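Local coordinates for phosphoserine phosphatase (Thermococcus onnurineus, PDB 4AP9), which probably hydrolyses L-phosphoserine to L-serine and phosphate with the help of magnesium, the last step of serine biosynthesis, as a haloacid dehalogenase-superfamily enzyme, at residues 191-194 with 195-199; 88-91 with 92-96. All coordinates share one frame; numbering follows the deposited sequence.

Contact 1. Residues 191-194 with 195-199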
ATOM      1  N   GLU A 191     -14.521 -15.918 -33.908  1.00 21.65           N
ATOM      2  CA  GLU A 191     -14.583 -16.741 -32.712  1.00 21.42           C
ATOM      3  C   GLU A 191     -14.698 -15.862 -31.464  1.00 23.17           C
ATOM      4  O   GLU A 191     -15.415 -16.204 -30.516  1.00 21.20           O
ATOM      5  CB  GLU A 191     -13.333 -17.621 -32.645  1.00 24.05           C
ATOM      6  CG  GLU A 191     -13.423 -18.800 -31.696  1.00 26.10           C
ATOM      7  CD  GLU A 191     -12.347 -19.836 -31.980  1.00 24.75           C
ATOM      8  OE1 GLU A 191     -12.343 -20.390 -33.098  1.00 32.55           O
ATOM      9  OE2 GLU A 191     -11.506 -20.096 -31.092  1.00 31.25           O
ATOM     10  N   LEU A 192     -14.003 -14.726 -31.463  1.00 20.07           N
ATOM     11  CA  LEU A 192     -14.042 -13.826 -30.310  1.00 18.98           C
ATOM     12  C   LEU A 192     -15.438 -13.247 -30.141  1.00 17.72           C
ATOM     13  O   LEU A 192     -15.961 -13.190 -29.031  1.00 20.06           O
ATOM     14  CB  LEU A 192     -13.019 -12.696 -30.448  1.00 19.16           C
ATOM     15  CG  LEU A 192     -12.941 -11.710 -29.280  1.00 18.50           C
ATOM     16  CD1 LEU A 192     -12.542 -12.419 -27.988  1.00 18.84           C
ATOM     17  CD2 LEU A 192     -11.966 -10.578 -29.592  1.00 17.92           C
ATOM     18  N   VAL A 193     -16.038 -12.813 -31.243  1.00 18.96           N
ATOM     19  CA  VAL A 193     -17.404 -12.308 -31.209  1.00 19.08           C
ATOM     20  C   VAL A 193     -18.348 -13.378 -30.640  1.00 19.90           C
ATOM     21  O   VAL A 193     -19.183 -13.097 -29.786  1.00 22.10           O
ATOM     22  CB  VAL A 193     -17.870 -11.878 -32.610  1.00 20.94           C
ATOM     23  CG1 VAL A 193     -19.341 -11.566 -32.608  1.00 23.34           C
ATOM     24  CG2 VAL A 193     -17.070 -10.660 -33.073  1.00 20.33           C
ATOM     25  N   ASP A 194     -18.191 -14.608 -31.115  1.00 20.46           N
ATOM     26  CA  ASP A 194     -19.028 -15.715 -30.655  1.00 22.52           C
ATOM     27  C   ASP A 194     -18.868 -15.958 -29.166  1.00 24.52           C
ATOM     28  O   ASP A 194     -19.840 -16.229 -28.463  1.00 23.05           O
ATOM     29  CB  ASP A 194     -18.708 -16.990 -31.428  1.00 25.36           C
ATOM     30  CG  ASP A 194     -19.264 -16.965 -32.835  1.00 30.00           C
ATOM     31  OD1 ASP A 194     -20.158 -16.130 -33.105  1.00 33.82           O
ATOM     32  OD2 ASP A 194     -18.804 -17.775 -33.668  1.00 34.34           O
ATOM     33  N   PHE A 195     -17.634 -15.855 -28.687  1.00 21.08           N
ATOM     34  CA  PHE A 195     -17.369 -16.002 -27.269  1.00 22.74           C
ATOM     35  C   PHE A 195     -18.083 -14.922 -26.455  1.00 22.36           C
ATOM     36  O   PHE A 195     -18.759 -15.203 -25.469  1.00 23.20           O
ATOM     37  CB  PHE A 195     -15.862 -15.971 -26.998  1.00 20.91           C
ATOM     38  CG  PHE A 195     -15.513 -16.142 -25.548  1.00 22.67           C
ATOM     39  CD1 PHE A 195     -15.334 -17.405 -25.010  1.00 23.70           C
ATOM     40  CD2 PHE A 195     -15.386 -15.041 -24.718  1.00 23.71           C
ATOM     41  CE1 PHE A 195     -15.027 -17.560 -23.672  1.00 25.36           C
ATOM     42  CE2 PHE A 195     -15.076 -15.193 -23.378  1.00 22.42           C
ATOM     43  CZ  PHE A 195     -14.894 -16.450 -22.861  1.00 23.08           C
ATOM     44  N   ILE A 196     -17.930 -13.672 -26.861  1.00 19.82           N
ATOM     45  CA  ILE A 196     -18.569 -12.593 -26.134  1.00 20.33           C
ATOM     46  C   ILE A 196     -20.089 -12.715 -26.197  1.00 20.68           C
ATOM     47  O   ILE A 196     -20.781 -12.383 -25.236  1.00 20.52           O
ATOM     48  CB  ILE A 196     -18.114 -11.219 -26.654  1.00 20.99           C
ATOM     49  CG1 ILE A 196     -16.610 -11.065 -26.447  1.00 19.78           C
ATOM     50  CG2 ILE A 196     -18.870 -10.105 -25.949  1.00 20.49           C
ATOM     51  CD1 ILE A 196     -16.158 -11.283 -25.016  1.00 19.13           C
ATOM     52  N   LYS A 197     -20.604 -13.213 -27.317  1.00 19.96           N
ATOM     53  CA  LYS A 197     -22.051 -13.360 -27.466  1.00 19.50           C
ATOM     54  C   LYS A 197     -22.587 -14.397 -26.478  1.00 23.55           C
ATOM     55  O   LYS A 197     -23.745 -14.335 -26.069  1.00 24.86           O
ATOM     56  CB  LYS A 197     -22.429 -13.729 -28.909  1.00 22.44           C
ATOM     57  CG  LYS A 197     -22.679 -12.525 -29.805  1.00 22.57           C
ATOM     58  CD  LYS A 197     -23.285 -12.922 -31.151  1.00 31.56           C
ATOM     59  CE  LYS A 197     -22.242 -13.452 -32.118  1.00 32.51           C
ATOM     60  NZ  LYS A 197     -22.730 -13.360 -33.542  1.00 41.51           N
ATOM     61  N   ASN A 198     -21.726 -15.332 -26.086  1.00 23.35           N
ATOM     62  CA  ASN A 198     -22.085 -16.350 -25.095  1.00 25.86           C
ATOM     63  C   ASN A 198     -22.103 -15.867 -23.646  1.00 28.34           C
ATOM     64  O   ASN A 198     -22.487 -16.624 -22.756  1.00 30.44           O
ATOM     65  CB  ASN A 198     -21.129 -17.532 -25.185  1.00 25.85           C
ATOM     66  CG  ASN A 198     -21.664 -18.653 -26.035  1.00 32.94           C
ATOM     67  OD1 ASN A 198     -22.862 -18.717 -26.325  1.00 35.89           O
ATOM     68  ND2 ASN A 198     -20.778 -19.564 -26.428  1.00 33.70           N
ATOM     69  N   LEU A 199     -21.678 -14.631 -23.392  1.00 24.34           N
ATOM     70  CA  LEU A 199     -21.623 -14.140 -22.016  1.00 28.17           C
ATOM     71  C   LEU A 199     -22.991 -13.865 -21.376  1.00 30.83           C
ATOM     72  O   LEU A 199     -23.950 -13.455 -22.042  1.00 29.89           O
ATOM     73  CB  LEU A 199     -20.729 -12.900 -21.897  1.00 26.44           C
ATOM     74  CG  LEU A 199     -19.246 -13.066 -22.232  1.00 25.47           C
ATOM     75  CD1 LEU A 199     -18.552 -11.718 -22.119  1.00 23.89           C
ATOM     76  CD2 LEU A 199     -18.576 -14.087 -21.326  1.00 25.71           C
TER
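F195 joins the preceding turn of helix 189-197 through its amide, which bonds to the carbonyl O of E191 (F195 N to E191 O 2.9 Å). Its CG lies opposite the backbone N (chi1 -179°), which carries the ring away from 191-194, and the CD1 methyl of I196 meets that ring at its edge. I196 repeats the helical bond, and more nearly straight: I196 N stands 3.0 Å from L192 O, with 168° at the hydrogen. I196 CG1 also rests against the same oxygen, 3.4 Å from L192 O. At K197 the amide takes V193 O, and the side chain folds back over the turn. A bend about the CG-CD bond (chi3 -79°) sets K197 CE against V193 CG1 at 3.5 Å, a tight fit. K197 CE also lies 3.5 Å from D194 OD1, while K197 NZ forms only a long salt bridge with D194 OD1 (3.8 Å); its stronger partner is E86 on helix 82-93. The N198 amide bonds weakly to D194 O, 3.2 Å from N198 N. The outer contacts of F195 are M3 of the second subunit and L57 of the third. Within the chain F195 lies on I173 of strand 171-175 and on L184 of strand 184-186; L192 also reaches I173 and V175 of strand 171-175, and together with I196 it packs on L87 of helix 82-93.

Contact 2. Residues 88-91 with 92-96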
ATOM      1  N   VAL A  88     -17.700  -4.791 -30.425  1.00 16.82           N
ATOM      2  CA  VAL A  88     -17.824  -3.666 -29.511  1.00 16.80           C
ATOM      3  C   VAL A  88     -19.254  -3.454 -29.038  1.00 17.39           C
ATOM      4  O   VAL A  88     -19.495  -3.200 -27.863  1.00 17.71           O
ATOM      5  CB  VAL A  88     -17.268  -2.375 -30.142  1.00 18.02           C
ATOM      6  CG1 VAL A  88     -17.627  -1.160 -29.295  1.00 19.13           C
ATOM      7  CG2 VAL A  88     -15.752  -2.495 -30.322  1.00 19.49           C
ATOM      8  N   GLU A  89     -20.216  -3.572 -29.943  1.00 18.22           N
ATOM      9  CA  GLU A  89     -21.615  -3.399 -29.543  1.00 20.10           C
ATOM     10  C   GLU A  89     -22.091  -4.507 -28.586  1.00 21.77           C
ATOM     11  O   GLU A  89     -22.873  -4.250 -27.658  1.00 20.65           O
ATOM     12  CB  GLU A  89     -22.523  -3.299 -30.770  1.00 21.71           C
ATOM     13  CG  GLU A  89     -22.284  -2.035 -31.575  1.00 25.49           C
ATOM     14  CD  GLU A  89     -23.142  -1.941 -32.823  1.00 31.40           C
ATOM     15  OE1 GLU A  89     -23.820  -2.931 -33.179  1.00 26.56           O
ATOM     16  OE2 GLU A  89     -23.124  -0.865 -33.454  1.00 29.96           O
ATOM     17  N   THR A  90     -21.613  -5.728 -28.810  1.00 18.23           N
ATOM     18  CA  THR A  90     -21.981  -6.858 -27.971  1.00 19.11           C
ATOM     19  C   THR A  90     -21.358  -6.745 -26.580  1.00 20.46           C
ATOM     20  O   THR A  90     -22.023  -6.984 -25.568  1.00 19.89           O
ATOM     21  CB  THR A  90     -21.575  -8.182 -28.616  1.00 19.63           C
ATOM     22  OG1 THR A  90     -22.164  -8.268 -29.921  1.00 21.33           O
ATOM     23  CG2 THR A  90     -22.069  -9.363 -27.758  1.00 21.65           C
ATOM     24  N   LEU A  91     -20.081  -6.378 -26.534  1.00 17.35           N
ATOM     25  CA  LEU A  91     -19.437  -6.057 -25.266  1.00 17.81           C
ATOM     26  C   LEU A  91     -20.267  -5.085 -24.426  1.00 20.54           C
ATOM     27  O   LEU A  91     -20.458  -5.301 -23.226  1.00 22.39           O
ATOM     28  CB  LEU A  91     -18.044  -5.490 -25.508  1.00 17.27           C
ATOM     29  CG  LEU A  91     -17.010  -6.550 -25.868  1.00 16.13           C
ATOM     30  CD1 LEU A  91     -15.784  -5.911 -26.527  1.00 15.56           C
ATOM     31  CD2 LEU A  91     -16.610  -7.338 -24.634  1.00 16.86           C
ATOM     32  N   ARG A  92     -20.757  -4.012 -25.037  1.00 19.14           N
ATOM     33  CA  ARG A  92     -21.628  -3.092 -24.301  1.00 22.75           C
ATOM     34  C   ARG A  92     -22.908  -3.759 -23.806  1.00 24.49           C
ATOM     35  O   ARG A  92     -23.312  -3.541 -22.667  1.00 23.85           O
ATOM     36  CB  ARG A  92     -21.996  -1.880 -25.138  1.00 23.07           C
ATOM     37  CG  ARG A  92     -20.881  -0.900 -25.316  1.00 22.77           C
ATOM     38  CD  ARG A  92     -21.459   0.444 -25.701  1.00 24.13           C
ATOM     39  NE  ARG A  92     -20.416   1.347 -26.154  1.00 21.89           N
ATOM     40  CZ  ARG A  92     -20.084   1.508 -27.429  1.00 23.89           C
ATOM     41  NH1 ARG A  92     -20.718   0.827 -28.373  1.00 27.80           N
ATOM     42  NH2 ARG A  92     -19.122   2.355 -27.763  1.00 22.89           N
ATOM     43  N   GLU A  93     -23.551  -4.550 -24.663  1.00 24.83           N
ATOM     44  CA  GLU A  93     -24.748  -5.284 -24.256  1.00 25.45           C
ATOM     45  C   GLU A  93     -24.448  -6.153 -23.040  1.00 28.25           C
ATOM     46  O   GLU A  93     -25.283  -6.300 -22.140  1.00 28.32           O
ATOM     47  CB  GLU A  93     -25.258  -6.181 -25.386  1.00 27.34           C
ATOM     48  CG  GLU A  93     -25.744  -5.453 -26.623  1.00 32.40           C
ATOM     49  CD  GLU A  93     -26.230  -6.416 -27.691  1.00 37.00           C
ATOM     50  OE1 GLU A  93     -26.813  -7.463 -27.327  1.00 40.49           O
ATOM     51  OE2 GLU A  93     -26.027  -6.126 -28.891  1.00 37.76           O
ATOM     52  N   LYS A  94     -23.255  -6.735 -23.028  1.00 23.31           N
ATOM     53  CA  LYS A  94     -22.860  -7.651 -21.969  1.00 26.55           C
ATOM     54  C   LYS A  94     -22.382  -6.906 -20.721  1.00 23.27           C
ATOM     55  O   LYS A  94     -21.944  -7.520 -19.751  1.00 24.86           O
ATOM     56  CB  LYS A  94     -21.786  -8.620 -22.464  1.00 24.05           C
ATOM     57  CG  LYS A  94     -22.204  -9.476 -23.655  1.00 24.70           C
ATOM     58  CD  LYS A  94     -23.523 -10.185 -23.394  1.00 24.86           C
ATOM     59  CE  LYS A  94     -23.865 -11.156 -24.524  1.00 23.32           C
ATOM     60  NZ  LYS A  94     -25.080 -11.958 -24.214  1.00 24.20           N
ATOM     61  N   GLY A  95     -22.464  -5.583 -20.753  1.00 24.01           N
ATOM     62  CA  GLY A  95     -22.241  -4.774 -19.565  1.00 23.12           C
ATOM     63  C   GLY A  95     -20.825  -4.271 -19.356  1.00 22.33           C
ATOM     64  O   GLY A  95     -20.445  -3.935 -18.241  1.00 20.80           O
ATOM     65  N   PHE A  96     -20.041  -4.228 -20.425  1.00 17.97           N
ATOM     66  CA  PHE A  96     -18.677  -3.723 -20.352  1.00 16.63           C
ATOM     67  C   PHE A  96     -18.612  -2.274 -20.800  1.00 17.27           C
ATOM     68  O   PHE A  96     -19.379  -1.850 -21.668  1.00 20.02           O
ATOM     69  CB  PHE A  96     -17.751  -4.552 -21.256  1.00 14.64           C
ATOM     70  CG  PHE A  96     -17.514  -5.945 -20.761  1.00 18.09           C
ATOM     71  CD1 PHE A  96     -18.395  -6.961 -21.072  1.00 18.62           C
ATOM     72  CD2 PHE A  96     -16.405  -6.239 -19.991  1.00 17.30           C
ATOM     73  CE1 PHE A  96     -18.181  -8.249 -20.619  1.00 18.43           C
ATOM     74  CE2 PHE A  96     -16.182  -7.525 -19.530  1.00 14.87           C
ATOM     75  CZ  PHE A  96     -17.074  -8.535 -19.847  1.00 18.33           C
TER
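K94 N and F96 N bond back into the last turn of helix 82-93, to the carbonyls of T90 and L91. K94 N lies 2.8 Å from T90 O, nearly in line with the C=O bond, whereas F96 N approaches L91 O at 3.0 Å with a 30° tilt from the carbonyl plane. Ahead of them, R92 N to V88 O (3.2 Å) and E93 N to E89 O (3.1 Å) continue the regular helical pattern. The R92 side chain, extended from CG to NE, runs alongside V88, and one face of its guanidinium lies against V88 CG1, 3.8 Å from R92 NH1. Its polar end is held by D117, through a salt bridge to NE, and by the carbonyl of L115. With an alanine here, D117 would probably lose its cationic mate and V88 CG1 the flat group beside it. K94 CG lies 4.1 Å from T90 CG2, and the bend at chi2 (-52°) keeps K94 CE beside the same methyl; the amine goes on to the carbonyl of L199. On the buried side L91 CD2 lies over one face of the F96 ring, 4.0 Å from F96 CD1, while L91 O meets the ring edge in plane. L91 also packs on A12 and I14 of strand 11-15 and on V98 of strand 97-102. G95 has positive phi (93°), where a CB would press against the preceding carbonyl O, and G95 N bonds to R92 O at 2.9 Å. With the bond from F96 N to L91 O, this makes a Schellman motif at the helix-to-strand turn of this Rossmann-like haloacid dehalogenase fold.

How the contacts relate
Contacts 1 and 2 lie at the C-terminal ends of two helices, 189-197 and 82-93, that pack against each other; the centres of the two contacts are about 11 Å apart. They meet where I196 CG2 touches T90 CG2 at 3.7 Å and where K94 NZ probably donates to L199 O at 2.9 Å, so a lysine from the end of one helix reaches the chain end of the other. Each is partly buried: apolar side chains face the sheet, while lysines of both helix ends reach across between the helices. Contact 2 closes with a glycine turn leading into strand 97-102 inside the sheet; contact 1 lies near the chain's end and borders other subunits.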